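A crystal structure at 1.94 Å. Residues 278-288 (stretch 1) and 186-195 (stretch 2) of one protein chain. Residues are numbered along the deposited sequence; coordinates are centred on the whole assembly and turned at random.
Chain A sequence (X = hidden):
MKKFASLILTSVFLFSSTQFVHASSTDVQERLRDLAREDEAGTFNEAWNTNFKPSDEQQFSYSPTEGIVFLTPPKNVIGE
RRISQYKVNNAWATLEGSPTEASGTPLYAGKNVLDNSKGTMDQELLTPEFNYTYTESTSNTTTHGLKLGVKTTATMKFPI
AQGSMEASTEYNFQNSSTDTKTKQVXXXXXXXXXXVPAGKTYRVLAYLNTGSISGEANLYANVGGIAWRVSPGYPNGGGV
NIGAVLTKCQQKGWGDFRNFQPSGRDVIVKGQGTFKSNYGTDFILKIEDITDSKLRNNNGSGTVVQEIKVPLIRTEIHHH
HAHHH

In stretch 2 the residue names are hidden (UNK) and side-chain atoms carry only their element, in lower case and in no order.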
ATOM      1  N   ASN A 278     -13.457   0.205  -2.967  1.00 23.03           N
ATOM      2  CA  ASN A 278     -14.788   0.788  -3.116  1.00 19.90           C
ATOM      3  C   ASN A 278     -15.792   0.038  -2.247  1.00 28.52           C
ATOM      4  O   ASN A 278     -15.613  -1.140  -1.913  1.00 24.85           O
ATOM      5  CB  ASN A 278     -15.250   0.788  -4.564  1.00 26.39           C
ATOM      6  CG  ASN A 278     -15.535  -0.609  -5.070  1.00 38.04           C
ATOM      7  OD1 ASN A 278     -14.619  -1.309  -5.505  1.00 30.86           O
ATOM      8  ND2 ASN A 278     -16.801  -1.032  -5.004  1.00 32.27           N
ATOM      9  N   TYR A 279     -16.858   0.742  -1.876  1.00 21.50           N
ATOM     10  CA  TYR A 279     -17.738   0.261  -0.821  1.00 22.29           C
ATOM     11  C   TYR A 279     -18.992   1.128  -0.815  1.00 25.27           C
ATOM     12  O   TYR A 279     -18.986   2.258  -1.314  1.00 25.73           O
ATOM     13  CB  TYR A 279     -17.042   0.301   0.548  1.00 24.01           C
ATOM     14  CG  TYR A 279     -16.188   1.544   0.727  1.00 30.72           C
ATOM     15  CD1 TYR A 279     -16.767   2.772   1.050  1.00 30.41           C
ATOM     16  CD2 TYR A 279     -14.807   1.501   0.549  1.00 26.82           C
ATOM     17  CE1 TYR A 279     -15.996   3.922   1.196  1.00 34.34           C
ATOM     18  CE2 TYR A 279     -14.028   2.645   0.687  1.00 31.68           C
ATOM     19  CZ  TYR A 279     -14.625   3.852   1.013  1.00 37.66           C
ATOM     20  OH  TYR A 279     -13.852   4.987   1.159  1.00 37.99           O
ATOM     21  N   GLY A 280     -20.072   0.579  -0.265  1.00 28.80           N
ATOM     22  CA  GLY A 280     -21.213   1.407   0.067  1.00 25.74           C
ATOM     23  C   GLY A 280     -20.958   2.187   1.343  1.00 27.19           C
ATOM     24  O   GLY A 280     -20.223   1.754   2.233  1.00 30.78           O
ATOM     25  N   THR A 281     -21.567   3.369   1.426  1.00 26.43           N
ATOM     26  CA  THR A 281     -21.423   4.233   2.593  1.00 29.57           C
ATOM     27  C   THR A 281     -22.681   4.301   3.450  1.00 29.65           C
ATOM     28  O   THR A 281     -22.621   4.043   4.661  1.00 29.42           O
ATOM     29  CB  THR A 281     -20.992   5.641   2.144  1.00 29.22           C
ATOM     30  OG1 THR A 281     -21.842   6.117   1.094  1.00 28.78           O
ATOM     31  CG2 THR A 281     -19.555   5.591   1.602  1.00 31.63           C
ATOM     32  N   ASP A 282     -23.832   4.624   2.857  1.00 27.81           N
ATOM     33  CA  ASP A 282     -25.088   4.637   3.597  1.00 29.38           C
ATOM     34  C   ASP A 282     -26.230   4.660   2.586  1.00 26.78           C
ATOM     35  O   ASP A 282     -26.008   4.668   1.374  1.00 22.09           O
ATOM     36  CB  ASP A 282     -25.151   5.822   4.580  1.00 28.81           C
ATOM     37  CG  ASP A 282     -25.218   7.195   3.889  1.00 34.57           C
ATOM     38  OD1 ASP A 282     -25.303   7.307   2.642  1.00 36.98           O
ATOM     39  OD2 ASP A 282     -25.190   8.200   4.632  1.00 49.48           O
ATOM     40  N   PHE A 283     -27.460   4.664   3.099  1.00 27.55           N
ATOM     41  CA  PHE A 283     -28.648   4.856   2.273  1.00 28.48           C
ATOM     42  C   PHE A 283     -29.196   6.266   2.480  1.00 22.19           C
ATOM     43  O   PHE A 283     -29.153   6.803   3.590  1.00 28.99           O
ATOM     44  CB  PHE A 283     -29.750   3.843   2.615  1.00 24.18           C
ATOM     45  CG  PHE A 283     -29.497   2.448   2.099  1.00 27.78           C
ATOM     46  CD1 PHE A 283     -29.828   2.103   0.798  1.00 22.58           C
ATOM     47  CD2 PHE A 283     -28.930   1.483   2.926  1.00 24.83           C
ATOM     48  CE1 PHE A 283     -29.605   0.799   0.324  1.00 21.79           C
ATOM     49  CE2 PHE A 283     -28.705   0.187   2.462  1.00 24.65           C
ATOM     50  CZ  PHE A 283     -29.046  -0.151   1.170  1.00 22.65           C
ATOM     51  N   ILE A 284     -29.702   6.857   1.403  1.00 25.59           N
ATOM     52  CA  ILE A 284     -30.571   8.025   1.483  1.00 27.90           C
ATOM     53  C   ILE A 284     -31.974   7.611   1.049  1.00 25.61           C
ATOM     54  O   ILE A 284     -32.147   7.012  -0.022  1.00 25.13           O
ATOM     55  CB  ILE A 284     -30.032   9.191   0.638  1.00 30.26           C
ATOM     56  CG1 ILE A 284     -30.983  10.396   0.702  1.00 36.26           C
ATOM     57  CG2 ILE A 284     -29.773   8.760  -0.789  1.00 33.32           C
ATOM     58  CD1 ILE A 284     -30.263  11.741   0.609  1.00 45.34           C
ATOM     59  N   LEU A 285     -32.966   7.904   1.895  1.00 23.99           N
ATOM     60  CA  LEU A 285     -34.375   7.713   1.571  1.00 22.37           C
ATOM     61  C   LEU A 285     -34.989   9.049   1.180  1.00 26.27           C
ATOM     62  O   LEU A 285     -34.839  10.039   1.898  1.00 33.98           O
ATOM     63  CB  LEU A 285     -35.143   7.116   2.747  1.00 21.08           C
ATOM     64  CG  LEU A 285     -34.669   5.782   3.303  1.00 27.55           C
ATOM     65  CD1 LEU A 285     -35.681   5.223   4.296  1.00 25.43           C
ATOM     66  CD2 LEU A 285     -34.434   4.821   2.165  1.00 24.96           C
ATOM     67  N   LYS A 286     -35.655   9.072   0.038  1.00 24.24           N
ATOM     68  CA  LYS A 286     -36.325  10.248  -0.491  1.00 25.10           C
ATOM     69  C   LYS A 286     -37.830  10.012  -0.401  1.00 32.47           C
ATOM     70  O   LYS A 286     -38.339   9.021  -0.939  1.00 29.23           O
ATOM     71  CB  LYS A 286     -35.866  10.480  -1.926  1.00 25.45           C
ATOM     72  CG  LYS A 286     -36.530  11.572  -2.714  1.00 38.07           C
ATOM     73  CD  LYS A 286     -36.201  11.357  -4.187  1.00 41.51           C
ATOM     74  CE  LYS A 286     -35.671  12.603  -4.861  1.00 49.22           C
ATOM     75  NZ  LYS A 286     -36.445  12.918  -6.096  1.00 56.96           N
ATOM     76  N   ILE A 287     -38.533  10.907   0.292  1.00 27.57           N
ATOM     77  CA  ILE A 287     -39.967  10.771   0.551  1.00 24.35           C
ATOM     78  C   ILE A 287     -40.719  11.715  -0.372  1.00 30.82           C
ATOM     79  O   ILE A 287     -40.504  12.931  -0.325  1.00 29.39           O
ATOM     80  CB  ILE A 287     -40.303  11.084   2.014  1.00 26.10           C
ATOM     81  CG1 ILE A 287     -39.337  10.368   2.955  1.00 32.57           C
ATOM     82  CG2 ILE A 287     -41.778  10.765   2.301  1.00 27.47           C
ATOM     83  CD1 ILE A 287     -39.353   8.871   2.824  1.00 28.14           C
ATOM     84  N   GLU A 288     -41.613  11.168  -1.195  1.00 27.61           N
ATOM     85  CA  GLU A 288     -42.376  11.951  -2.157  1.00 27.46           C
ATOM     86  C   GLU A 288     -43.866  11.879  -1.848  1.00 31.02           C
ATOM     87  O   GLU A 288     -44.397  10.809  -1.537  1.00 25.10           O
ATOM     88  CB  GLU A 288     -42.148  11.468  -3.585  1.00 32.00           C
ATOM     89  CG  GLU A 288     -40.738  11.669  -4.104  1.00 37.55           C
ATOM     90  CD  GLU A 288     -40.575  11.191  -5.537  1.00 51.11           C
ATOM     91  OE1 GLU A 288     -41.467  10.458  -6.027  1.00 47.38           O
ATOM     92  OE2 GLU A 288     -39.558  11.553  -6.175  1.00 49.71           O
ATOM     93  N   UNK A 186     -24.331  -7.867   1.253  1.00 23.72           N
ATOM     94  CA  UNK A 186     -25.684  -7.335   1.264  1.00 31.43           C
ATOM     95  C   UNK A 186     -25.685  -6.132   2.193  1.00 24.61           C
ATOM     96  O   UNK A 186     -25.288  -6.245   3.360  1.00 30.03           O
ATOM     97  o   UNK A 186     -28.020  -7.946   1.466  1.00 41.19           O
ATOM     98  c   UNK A 186     -26.697  -8.387   1.722  1.00 28.08           C
ATOM     99  N   UNK A 187     -26.091  -4.983   1.659  1.00 22.37           N
ATOM    100  CA  UNK A 187     -26.340  -3.785   2.446  1.00 23.12           C
ATOM    101  C   UNK A 187     -27.831  -3.681   2.732  1.00 28.02           C
ATOM    102  O   UNK A 187     -28.652  -3.936   1.848  1.00 22.10           O
ATOM    103  c   UNK A 187     -22.113  -2.717   2.274  1.00 24.71           C
ATOM    104  o   UNK A 187     -20.268  -2.155   0.851  1.00 24.78           O
ATOM    105  c   UNK A 187     -23.489  -2.813   2.477  1.00 26.89           C
ATOM    106  c   UNK A 187     -24.381  -2.452   1.482  1.00 21.86           C
ATOM    107  c   UNK A 187     -21.630  -2.258   1.067  1.00 21.93           C
ATOM    108  c   UNK A 187     -22.491  -1.887   0.067  1.00 24.22           C
ATOM    109  c   UNK A 187     -23.871  -1.985   0.280  1.00 21.82           C
ATOM    110  c   UNK A 187     -25.881  -2.532   1.705  1.00 19.85           C
ATOM    111  N   UNK A 188     -28.176  -3.297   3.956  1.00 23.45           N
ATOM    112  CA  UNK A 188     -29.568  -3.192   4.368  1.00 29.76           C
ATOM    113  C   UNK A 188     -29.793  -1.864   5.082  1.00 32.58           C
ATOM    114  O   UNK A 188     -28.949  -1.419   5.868  1.00 29.72           O
ATOM    115  c   UNK A 188     -31.654  -5.672   6.493  1.00 43.63           C
ATOM    116  c   UNK A 188     -30.579  -6.042   7.498  1.00 46.14           C
ATOM    117  c   UNK A 188     -31.346  -4.345   5.816  1.00 37.22           C
ATOM    118  n   UNK A 188     -31.135  -6.256   8.865  1.00 56.37           N
ATOM    119  c   UNK A 188     -29.940  -4.360   5.274  1.00 28.87           C
ATOM    120  N   UNK A 189     -30.922  -1.213   4.781  1.00 27.22           N
ATOM    121  CA  UNK A 189     -31.324  -0.015   5.507  1.00 26.08           C
ATOM    122  C   UNK A 189     -32.387  -0.401   6.515  1.00 32.06           C
ATOM    123  O   UNK A 189     -33.382  -1.038   6.129  1.00 31.48           O
ATOM    124  o   UNK A 189     -33.118   0.645   4.052  1.00 30.93           O
ATOM    125  c   UNK A 189     -31.865   1.046   4.559  1.00 27.72           C
ATOM    126  N   UNK A 190     -32.219  -0.087   7.798  1.00 26.89           N
ATOM    127  CA  UNK A 190     -33.269  -0.409   8.767  1.00 30.93           C
ATOM    128  C   UNK A 190     -34.551   0.360   8.467  1.00 26.94           C
ATOM    129  O   UNK A 190     -34.557   1.392   7.789  1.00 25.60           O
ATOM    130  c   UNK A 190     -32.664   0.012  10.114  1.00 35.07           C
ATOM    131  c   UNK A 190     -31.032   0.506   8.436  1.00 32.61           C
ATOM    132  c   UNK A 190     -31.183   0.083   9.865  1.00 38.45           C
ATOM    133  N   UNK A 191     -35.651  -0.199   8.949  1.00 29.45           N
ATOM    134  CA  UNK A 191     -36.959   0.431   8.816  1.00 31.02           C
ATOM    135  C   UNK A 191     -36.964   1.823   9.447  1.00 27.15           C
ATOM    136  O   UNK A 191     -36.464   2.011  10.557  1.00 28.65           O
ATOM    137  c   UNK A 191     -38.004  -0.465   9.482  1.00 28.09           C
ATOM    138  o   UNK A 191     -39.288   0.135   9.445  1.00 39.12           O
ATOM    139  N   UNK A 192     -37.530   2.799   8.736  1.00 28.75           N
ATOM    140  CA  UNK A 192     -37.635   4.176   9.201  1.00 26.56           C
ATOM    141  C   UNK A 192     -39.096   4.540   9.465  1.00 31.48           C
ATOM    142  O   UNK A 192     -40.007   4.039   8.799  1.00 27.56           O
ATOM    143  c   UNK A 192     -35.577   4.889   7.831  1.00 32.12           C
ATOM    144  c   UNK A 192     -37.042   5.157   8.183  1.00 25.71           C
ATOM    145  o   UNK A 192     -33.949   3.972   9.348  1.00 39.29           O
ATOM    146  c   UNK A 192     -34.680   4.926   9.062  1.00 36.69           C
ATOM    147  n   UNK A 192     -34.747   6.026   9.805  1.00 29.16           N
ATOM    148  N   UNK A 193     -39.302   5.425  10.438  1.00 30.63           N
ATOM    149  CA  UNK A 193     -40.624   5.905  10.834  1.00 32.31           C
ATOM    150  C   UNK A 193     -40.909   7.218  10.106  1.00 32.99           C
ATOM    151  O   UNK A 193     -40.152   8.183  10.243  1.00 32.53           O
ATOM    152  c   UNK A 193     -42.102   5.947  12.934  1.00 44.25           C
ATOM    153  c   UNK A 193     -40.696   6.094  12.352  1.00 34.96           C
ATOM    154  n   UNK A 193     -44.243   3.118  14.021  1.00 58.09           N
ATOM    155  c   UNK A 193     -43.683   4.482  14.320  1.00 56.91           C
ATOM    156  c   UNK A 193     -42.234   4.712  13.838  1.00 57.85           C
ATOM    157  N   UNK A 194     -41.992   7.250   9.324  1.00 32.65           N
ATOM    158  CA  UNK A 194     -42.365   8.400   8.502  1.00 28.99           C
ATOM    159  C   UNK A 194     -43.741   8.898   8.937  1.00 32.22           C
ATOM    160  O   UNK A 194     -44.685   8.106   9.044  1.00 27.00           O
ATOM    161  c   UNK A 194     -42.624   9.286   6.172  1.00 28.18           C
ATOM    162  c   UNK A 194     -39.884   8.219   6.753  1.00 33.70           C
ATOM    163  c   UNK A 194     -41.081   7.347   6.600  1.00 34.45           C
ATOM    164  c   UNK A 194     -42.385   8.045   7.004  1.00 31.27           C
ATOM    165  N   UNK A 195     -43.863  10.208   9.170  1.00 33.08           N
ATOM    166  CA  UNK A 195     -45.169  10.804   9.445  1.00 31.63           C
ATOM    167  C   UNK A 195     -45.910  11.009   8.125  1.00 26.73           C
ATOM    168  O   UNK A 195     -45.433  11.732   7.247  1.00 30.60           O
ATOM    169  c   UNK A 195     -46.329  13.774  11.644  1.00 55.84           C
ATOM    170  c   UNK A 195     -47.254  14.986  11.489  1.00 53.00           C
ATOM    171  n   UNK A 195     -47.072  15.674  10.170  1.00 56.53           N
ATOM    172  c   UNK A 195     -45.024  12.126  10.202  1.00 38.35           C
ATOM    173  c   UNK A 195     -46.348  12.875  10.398  1.00 43.66           C
TER

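Position 186 carries one carbon and then one oxygen beyond the backbone. A lone hydroxyl on CB, with no second carbon, makes it Ser 186; its side chain is out of reach of stretch 1.

Position 187 has a carbon followed by a ring of six carbons bearing one oxygen, which identifies Tyr 187. CA-to-CB points toward stretch 1, and the extended ring carries OH to 3.0 Å from Gly 280 N. With hydrogens placed, the N-H...O angle is 162°, so Gly 280 N donates a hydrogen bond to Tyr 187 OH. Glycine suits this approach: an ideal CB on Gly 280 would lie 2.4 Å from Tyr 187 CE2, a clash.

Position 188 shows four carbons in a row ending in nitrogen: Lys 188. Its CA-to-CB bond points away, and the contact is through backbone, Lys 188 C lying 3.5 Å from Phe 283 CE2.

Position 189 again has one carbon and one oxygen, hence Ser 189. Its CB is 3.4 Å from Phe 283 CD2, and its OG sits over one face of that ring.

At position 190 three carbons close a ring onto the backbone N, a closure unique to proline among the standard residues. Pro 190 makes no contact with stretch 1.

Position 191 has one carbon and one oxygen. It is Ser 191, with CA-to-CB directed away.

Position 192 has three carbons, the third carrying one oxygen and one nitrogen. The count fits Gln 192, one carbon longer than asparagine. Its CG packs 3.6 Å from Leu 285 CD1, an approach that does not depend on how the terminal amide is assigned.

Position 193, four carbons in a row and a terminal nitrogen, is Lys 193, exposed and out of reach of stretch 1.

Position 194 has four carbons, forked at the first, with one arm two carbons long. That branching separates isoleucine from leucine. Ile 194 CD1 meets Ile 287 CD1 at 4.0 Å, and both residues are buried.

Position 195 repeats the unbranched four-carbon chain ending in nitrogen: Lys 195, also exposed and without contact.

The contact is made by side chains spanning a gap: the axes of strands 278-288 and 186-189 approach to 7.6 Å, with N-to-C directions 36° apart. Phe 283, Leu 285 and Ile 287, alternate residues of an extended strand, all point toward stretch 2 and meet Tyr 187 to Ser 189, Gln 192 and Ile 194 in sequence order. Packing dominates the 427 Å² buried, both sides summed, while the single cross-stretch hydrogen bond, at Gly 280, anchors one end.

Stretch 2, residues 186-195: SYKSPSQKIK
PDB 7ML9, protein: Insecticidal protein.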